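MGS-M5 (Unidentified, PDB 4Q3N) probably catalyses the NAD-dependent interconversion of L-lactate and pyruvate. Local coordinates at residues 152-157 and 166-171; 243-248 and 275-280. One frame throughout, in Å; residues are numbered along the deposited sequence. Where two conformers were deposited one is given.

Contact 1: residues 152-157 and 166-171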
loop_
_atom_site.group_PDB
_atom_site.type_symbol
_atom_site.label_atom_id
_atom_site.label_comp_id
_atom_site.label_asym_id
_atom_site.label_seq_id
_atom_site.Cartn_x
_atom_site.Cartn_y
_atom_site.Cartn_z
ATOM N N ARG A 152 12.321 -3.729 18.676
ATOM C CA ARG A 152 11.821 -3.910 20.022
ATOM C C ARG A 152 12.094 -2.684 20.876
ATOM O O ARG A 152 11.260 -2.244 21.659
ATOM C CB ARG A 152 12.481 -5.158 20.675
ATOM C CG ARG A 152 12.029 -6.464 20.020
ATOM C CD ARG A 152 12.731 -7.702 20.652
ATOM N NE ARG A 152 12.063 -8.947 20.257
ATOM C CZ ARG A 152 12.726 -10.068 20.020
ATOM N NH1 ARG A 152 14.080 -10.116 20.110
ATOM N NH2 ARG A 152 12.051 -11.125 19.680
ATOM N N LEU A 153 13.323 -2.201 20.801
ATOM C CA LEU A 153 13.710 -0.973 21.511
ATOM C C LEU A 153 12.780 0.211 21.155
ATOM O O LEU A 153 12.295 0.926 22.032
ATOM C CB LEU A 153 15.141 -0.577 21.134
ATOM C CG LEU A 153 15.688 0.749 21.671
ATOM C CD1 LEU A 153 15.867 0.646 23.195
ATOM C CD2 LEU A 153 17.026 1.083 21.029
ATOM N N ARG A 154 12.553 0.423 19.861
ATOM C CA ARG A 154 11.673 1.507 19.417
ATOM C C ARG A 154 10.259 1.314 19.953
ATOM O O ARG A 154 9.644 2.257 20.477
ATOM C CB ARG A 154 11.664 1.590 17.887
ATOM C CG ARG A 154 13.058 1.737 17.302
ATOM C CD ARG A 154 13.019 1.550 15.802
ATOM N NE ARG A 154 12.553 2.752 15.134
ATOM C CZ ARG A 154 12.477 2.881 13.814
ATOM N NH1 ARG A 154 12.850 1.881 13.025
ATOM N NH2 ARG A 154 12.068 4.028 13.291
ATOM N N TYR A 155 9.753 0.081 19.870
ATOM C CA TYR A 155 8.457 -0.217 20.481
ATOM C C TYR A 155 8.427 0.134 21.962
ATOM O O TYR A 155 7.483 0.781 22.443
ATOM C CB TYR A 155 8.073 -1.722 20.304
ATOM C CG TYR A 155 6.855 -2.100 21.145
ATOM C CD1 TYR A 155 5.549 -1.700 20.782
ATOM C CD2 TYR A 155 7.004 -2.816 22.333
ATOM C CE1 TYR A 155 4.436 -2.038 21.599
ATOM C CE2 TYR A 155 5.910 -3.168 23.120
ATOM C CZ TYR A 155 4.648 -2.778 22.765
ATOM O OH TYR A 155 3.615 -3.138 23.587
ATOM N N GLU A 156 9.452 -0.268 22.717
ATOM C CA GLU A 156 9.393 -0.061 24.175
ATOM C C GLU A 156 9.404 1.438 24.515
ATOM O O GLU A 156 8.648 1.902 25.352
ATOM C CB GLU A 156 10.568 -0.747 24.893
ATOM C CG GLU A 156 10.553 -2.316 24.806
ATOM C CD GLU A 156 9.359 -2.951 25.521
ATOM O OE1 GLU A 156 8.724 -2.249 26.338
ATOM O OE2 GLU A 156 9.073 -4.160 25.261
ATOM N N ILE A 157 10.318 2.161 23.892
ATOM C CA ILE A 157 10.394 3.617 24.086
ATOM C C ILE A 157 9.048 4.266 23.734
ATOM O O ILE A 157 8.579 5.134 24.480
ATOM C CB ILE A 157 11.522 4.215 23.244
ATOM C CG1 ILE A 157 12.905 3.757 23.774
ATOM C CG2 ILE A 157 11.465 5.726 23.213
ATOM C CD1 ILE A 157 14.017 4.045 22.701
ATOM N N ARG A 166 7.870 4.627 14.816
ATOM C CA ARG A 166 8.656 4.875 13.573
ATOM C C ARG A 166 9.345 6.247 13.642
ATOM O O ARG A 166 10.201 6.552 12.831
ATOM C CB ARG A 166 7.752 4.756 12.335
ATOM C CG ARG A 166 7.243 3.286 12.178
ATOM C CD ARG A 166 6.087 3.182 11.198
ATOM N NE ARG A 166 5.019 4.135 11.489
ATOM C CZ ARG A 166 3.941 4.267 10.738
ATOM N NH1 ARG A 166 3.755 3.451 9.696
ATOM N NH2 ARG A 166 3.039 5.171 11.059
ATOM N N ASN A 167 9.007 7.053 14.647
ATOM C CA ASN A 167 9.685 8.347 14.857
ATOM C C ASN A 167 10.820 8.190 15.879
ATOM O O ASN A 167 11.490 9.151 16.201
ATOM C CB ASN A 167 8.721 9.414 15.424
ATOM C CG ASN A 167 8.087 10.290 14.373
ATOM O OD1 ASN A 167 8.616 10.527 13.265
ATOM N ND2 ASN A 167 6.935 10.786 14.717
ATOM N N VAL A 168 10.995 6.978 16.419
ATOM C CA VAL A 168 12.003 6.742 17.445
ATOM C C VAL A 168 13.260 6.231 16.795
ATOM O O VAL A 168 13.248 5.180 16.190
ATOM C CB VAL A 168 11.485 5.732 18.524
ATOM C CG1 VAL A 168 12.618 5.404 19.548
ATOM C CG2 VAL A 168 10.240 6.331 19.252
ATOM N N HIS A 169 14.353 6.989 16.870
ATOM C CA HIS A 169 15.531 6.628 16.081
ATOM C C HIS A 169 16.677 6.287 17.013
ATOM O O HIS A 169 17.419 7.175 17.429
ATOM C CB HIS A 169 15.954 7.751 15.177
ATOM C CG HIS A 169 14.828 8.274 14.350
ATOM N ND1 HIS A 169 14.100 7.460 13.504
ATOM C CD2 HIS A 169 14.294 9.516 14.247
ATOM C CE1 HIS A 169 13.183 8.188 12.889
ATOM N NE2 HIS A 169 13.268 9.430 13.335
ATOM N N ALA A 170 16.812 5.005 17.318
ATOM C CA ALA A 170 17.773 4.523 18.290
ATOM C C ALA A 170 18.083 3.085 17.870
ATOM O O ALA A 170 17.209 2.448 17.254
ATOM C CB ALA A 170 17.176 4.566 19.711
ATOM N N TYR A 171 19.301 2.611 18.170
ATOM C CA TYR A 171 19.800 1.306 17.718
ATOM C C TYR A 171 20.175 0.434 18.907
ATOM O O TYR A 171 20.678 0.938 19.937
ATOM C CB TYR A 171 21.049 1.422 16.832
ATOM C CG TYR A 171 20.900 2.264 15.560
ATOM C CD1 TYR A 171 19.865 2.047 14.650
ATOM C CD2 TYR A 171 21.794 3.276 15.289
ATOM C CE1 TYR A 171 19.732 2.843 13.498
ATOM C CE2 TYR A 171 21.682 4.083 14.137
ATOM C CZ TYR A 171 20.650 3.849 13.250
ATOM O OH TYR A 171 20.551 4.654 12.146
#

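Contact 2: residues 243-248 and 275-280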
loop_
_atom_site.group_PDB
_atom_site.type_symbol
_atom_site.label_atom_id
_atom_site.label_comp_id
_atom_site.label_asym_id
_atom_site.label_seq_id
_atom_site.Cartn_x
_atom_site.Cartn_y
_atom_site.Cartn_z
ATOM N N ALA A 243 13.180 -5.146 1.479
ATOM C CA ALA A 243 12.592 -3.988 0.761
ATOM C C ALA A 243 13.638 -2.920 0.530
ATOM O O ALA A 243 13.691 -2.306 -0.535
ATOM C CB ALA A 243 11.401 -3.414 1.564
ATOM N N ALA A 244 14.535 -2.744 1.511
ATOM C CA ALA A 244 15.618 -1.749 1.327
ATOM C C ALA A 244 16.482 -2.110 0.133
ATOM O O ALA A 244 16.944 -1.232 -0.629
ATOM C CB ALA A 244 16.480 -1.656 2.578
ATOM N N ILE A 245 16.732 -3.412 -0.035
ATOM C CA ILE A 245 17.538 -3.879 -1.178
ATOM C C ILE A 245 16.756 -3.830 -2.511
ATOM O O ILE A 245 17.196 -3.221 -3.480
ATOM C CB ILE A 245 18.047 -5.335 -0.940
ATOM C CG1 ILE A 245 18.978 -5.348 0.275
ATOM C CG2 ILE A 245 18.702 -5.878 -2.276
ATOM C CD1 ILE A 245 19.244 -6.805 0.838
ATOM N N PHE A 246 15.575 -4.438 -2.576
ATOM C CA PHE A 246 14.884 -4.468 -3.873
ATOM C C PHE A 246 14.354 -3.078 -4.300
ATOM O O PHE A 246 14.207 -2.801 -5.479
ATOM C CB PHE A 246 13.742 -5.487 -3.858
ATOM C CG PHE A 246 14.259 -6.901 -4.005
ATOM C CD1 PHE A 246 14.710 -7.598 -2.898
ATOM C CD2 PHE A 246 14.411 -7.460 -5.257
ATOM C CE1 PHE A 246 15.265 -8.929 -3.044
ATOM C CE2 PHE A 246 14.949 -8.774 -5.426
ATOM C CZ PHE A 246 15.384 -9.491 -4.321
ATOM N N ASN A 247 14.057 -2.223 -3.338
ATOM C CA ASN A 247 13.621 -0.839 -3.691
ATOM C C ASN A 247 14.804 0.123 -3.779
ATOM O O ASN A 247 14.624 1.337 -3.981
ATOM C CB ASN A 247 12.593 -0.327 -2.676
ATOM C CG ASN A 247 11.288 -1.101 -2.764
ATOM O OD1 ASN A 247 10.764 -1.313 -3.844
ATOM N ND2 ASN A 247 10.800 -1.534 -1.663
ATOM N N ASN A 248 16.011 -0.444 -3.636
ATOM C CA ASN A 248 17.242 0.326 -3.843
ATOM C C ASN A 248 17.267 1.621 -2.990
ATOM O O ASN A 248 17.511 2.739 -3.514
ATOM C CB ASN A 248 17.382 0.696 -5.342
ATOM C CG ASN A 248 18.746 1.244 -5.672
ATOM O OD1 ASN A 248 19.716 0.882 -4.999
ATOM N ND2 ASN A 248 18.851 2.098 -6.753
ATOM N N ALA A 275 23.931 0.082 8.858
ATOM C CA ALA A 275 24.553 0.023 7.549
ATOM C C ALA A 275 23.585 0.523 6.489
ATOM O O ALA A 275 22.368 0.434 6.651
ATOM C CB ALA A 275 25.028 -1.449 7.234
ATOM N N VAL A 276 24.151 1.045 5.405
ATOM C CA VAL A 276 23.376 1.548 4.295
ATOM C C VAL A 276 23.130 0.414 3.301
ATOM O O VAL A 276 24.087 -0.120 2.715
ATOM C CB VAL A 276 24.110 2.731 3.580
ATOM C CG1 VAL A 276 23.231 3.259 2.423
ATOM C CG2 VAL A 276 24.407 3.838 4.564
ATOM N N LEU A 277 21.861 0.085 3.080
ATOM C CA LEU A 277 21.463 -0.981 2.136
ATOM C C LEU A 277 20.855 -0.427 0.843
ATOM O O LEU A 277 19.984 0.449 0.885
ATOM C CB LEU A 277 20.438 -1.899 2.777
ATOM C CG LEU A 277 21.008 -2.822 3.865
ATOM C CD1 LEU A 277 19.859 -3.500 4.630
ATOM C CD2 LEU A 277 21.846 -3.893 3.157
ATOM N N ASN A 278 21.260 -0.977 -0.292
ATOM C CA ASN A 278 20.634 -0.603 -1.551
ATOM C C ASN A 278 20.663 -1.870 -2.436
ATOM O O ASN A 278 20.920 -2.962 -1.935
ATOM C CB ASN A 278 21.355 0.621 -2.180
ATOM C CG ASN A 278 22.785 0.323 -2.595
ATOM O OD1 ASN A 278 23.104 -0.801 -2.927
ATOM N ND2 ASN A 278 23.660 1.355 -2.590
ATOM N N LYS A 279 20.414 -1.745 -3.729
ATOM C CA LYS A 279 20.212 -2.922 -4.590
ATOM C C LYS A 279 21.467 -3.759 -4.716
ATOM O O LYS A 279 21.430 -4.929 -5.113
ATOM C CB LYS A 279 19.786 -2.492 -6.004
ATOM C CG LYS A 279 20.876 -1.803 -6.799
ATOM C CD LYS A 279 20.321 -1.374 -8.172
ATOM C CE LYS A 279 21.301 -0.455 -8.875
ATOM N NZ LYS A 279 22.559 -1.198 -9.238
ATOM N N ASP A 280 22.585 -3.145 -4.395
ATOM C CA ASP A 280 23.904 -3.832 -4.551
ATOM C C ASP A 280 24.357 -4.475 -3.241
ATOM O O ASP A 280 25.417 -5.105 -3.212
ATOM C CB ASP A 280 24.984 -2.853 -4.998
ATOM C CG ASP A 280 24.680 -2.229 -6.347
ATOM O OD1 ASP A 280 24.314 -2.995 -7.264
ATOM O OD2 ASP A 280 24.774 -0.979 -6.455
#

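Contact 1: residues 152-157 and 166-171
R154 reaches from helix 147-161 to the first residue of strand 168-173 and bonds its backbone oxygen. Its CG stands anti to the carbonyl carbon (chi1 -55°) and the chain bends at chi3 (79°), so that R154 NE comes 2.7 Å from V168 O. This hydrogen bond lies almost along the C=O axis but is bent at the hydrogen, and the oxygen sits well out of the guanidinium plane; NE also makes a weak bond to S165 O. R154 NH2 reaches back along the chain, 3.2 Å from R166 O, which lies near the guanidinium plane at its edge. The rest of the contact is apolar. I157 and V168 cross obliquely, and V168 CG1, anti to its own backbone N, lies 3.7 Å from I157 CD1 and nearly as close to I157 CG2. One helical turn back, L153 has CG anti to the backbone N (chi1 175°), which brings CD2 to 3.7 Å from A170 CB. Helix 206-227 meets L153 through I212, and strand 168-173 lies between strands 181-182 and 188-189 in an antiparallel sheet, its H169 ring stacked on H169 of a neighbouring subunit.

Contact 2: residues 243-248 and 275-280
A Schellman motif ends helix 232-246 in the lactate/malate dehydrogenase C-terminal domain, and N248, the first residue to leave the helical geometry, bonds the turn that follows strand 270-278. Its phi is positive, 53°, and its N returns to I245 O. Its CG is anti to the backbone N (chi1 -169°), which lays the amide alongside the K279 chain, the two pointing the same way. N248 OD1 accepts from K279 N at 3.0 Å in a nearly straight bond, with the donor somewhat above the carbonyl plane. N248 OD1 also lies 3.3 Å from N278 CB, and K279 CG is about as near. The other end of the amide, ND2, is hydrogen-bonded to E29 OE2 of a neighbouring subunit, so this one side chain ties the helix end both to the turn and across the interface. An alanine here removes OD1 and ND2, and with them the bonds to K279 N and to E29 of that subunit, so the helix end would probably be held less firmly to the turn and to the interface.

Further back, the backbones meet directly: K279 CA makes a CA-H...O contact of 3.2 Å with I245 O, and I245 CA makes one in return with N278 O. A244 CB packs 4.0 Å from L277 CB, bringing the helix against the strand, with I245 CG1 touching L277 CD2 more loosely. The turn has its own brace, an Asx turn: N278, with CG lying between the backbone N and the carbonyl carbon (chi1 65°), accepts from D280 N through OD1 at 2.8 Å, in the carbonyl plane.

In the fold
Both contacts set a helix against a strand of an antiparallel sheet, and both fall in the C-terminal domain of the dehydrogenase, contact 1 closing along the chain before contact 2 opens. Their centres are 21 Å apart and their nearest atoms about 7 Å, so they do not touch. Strand 251-258 touches both: Y171 of contact 1 packs on I252 and P254, while L277 of contact 2 packs on L253 and I255. The bound sodium, at I198, M201 and I204, belongs to neither, lying about 12 Å from the I157 side chain. Each contact also faces other copies in the tetramer, R154 meeting A53 of one neighbouring subunit and N248 meeting K58 of another.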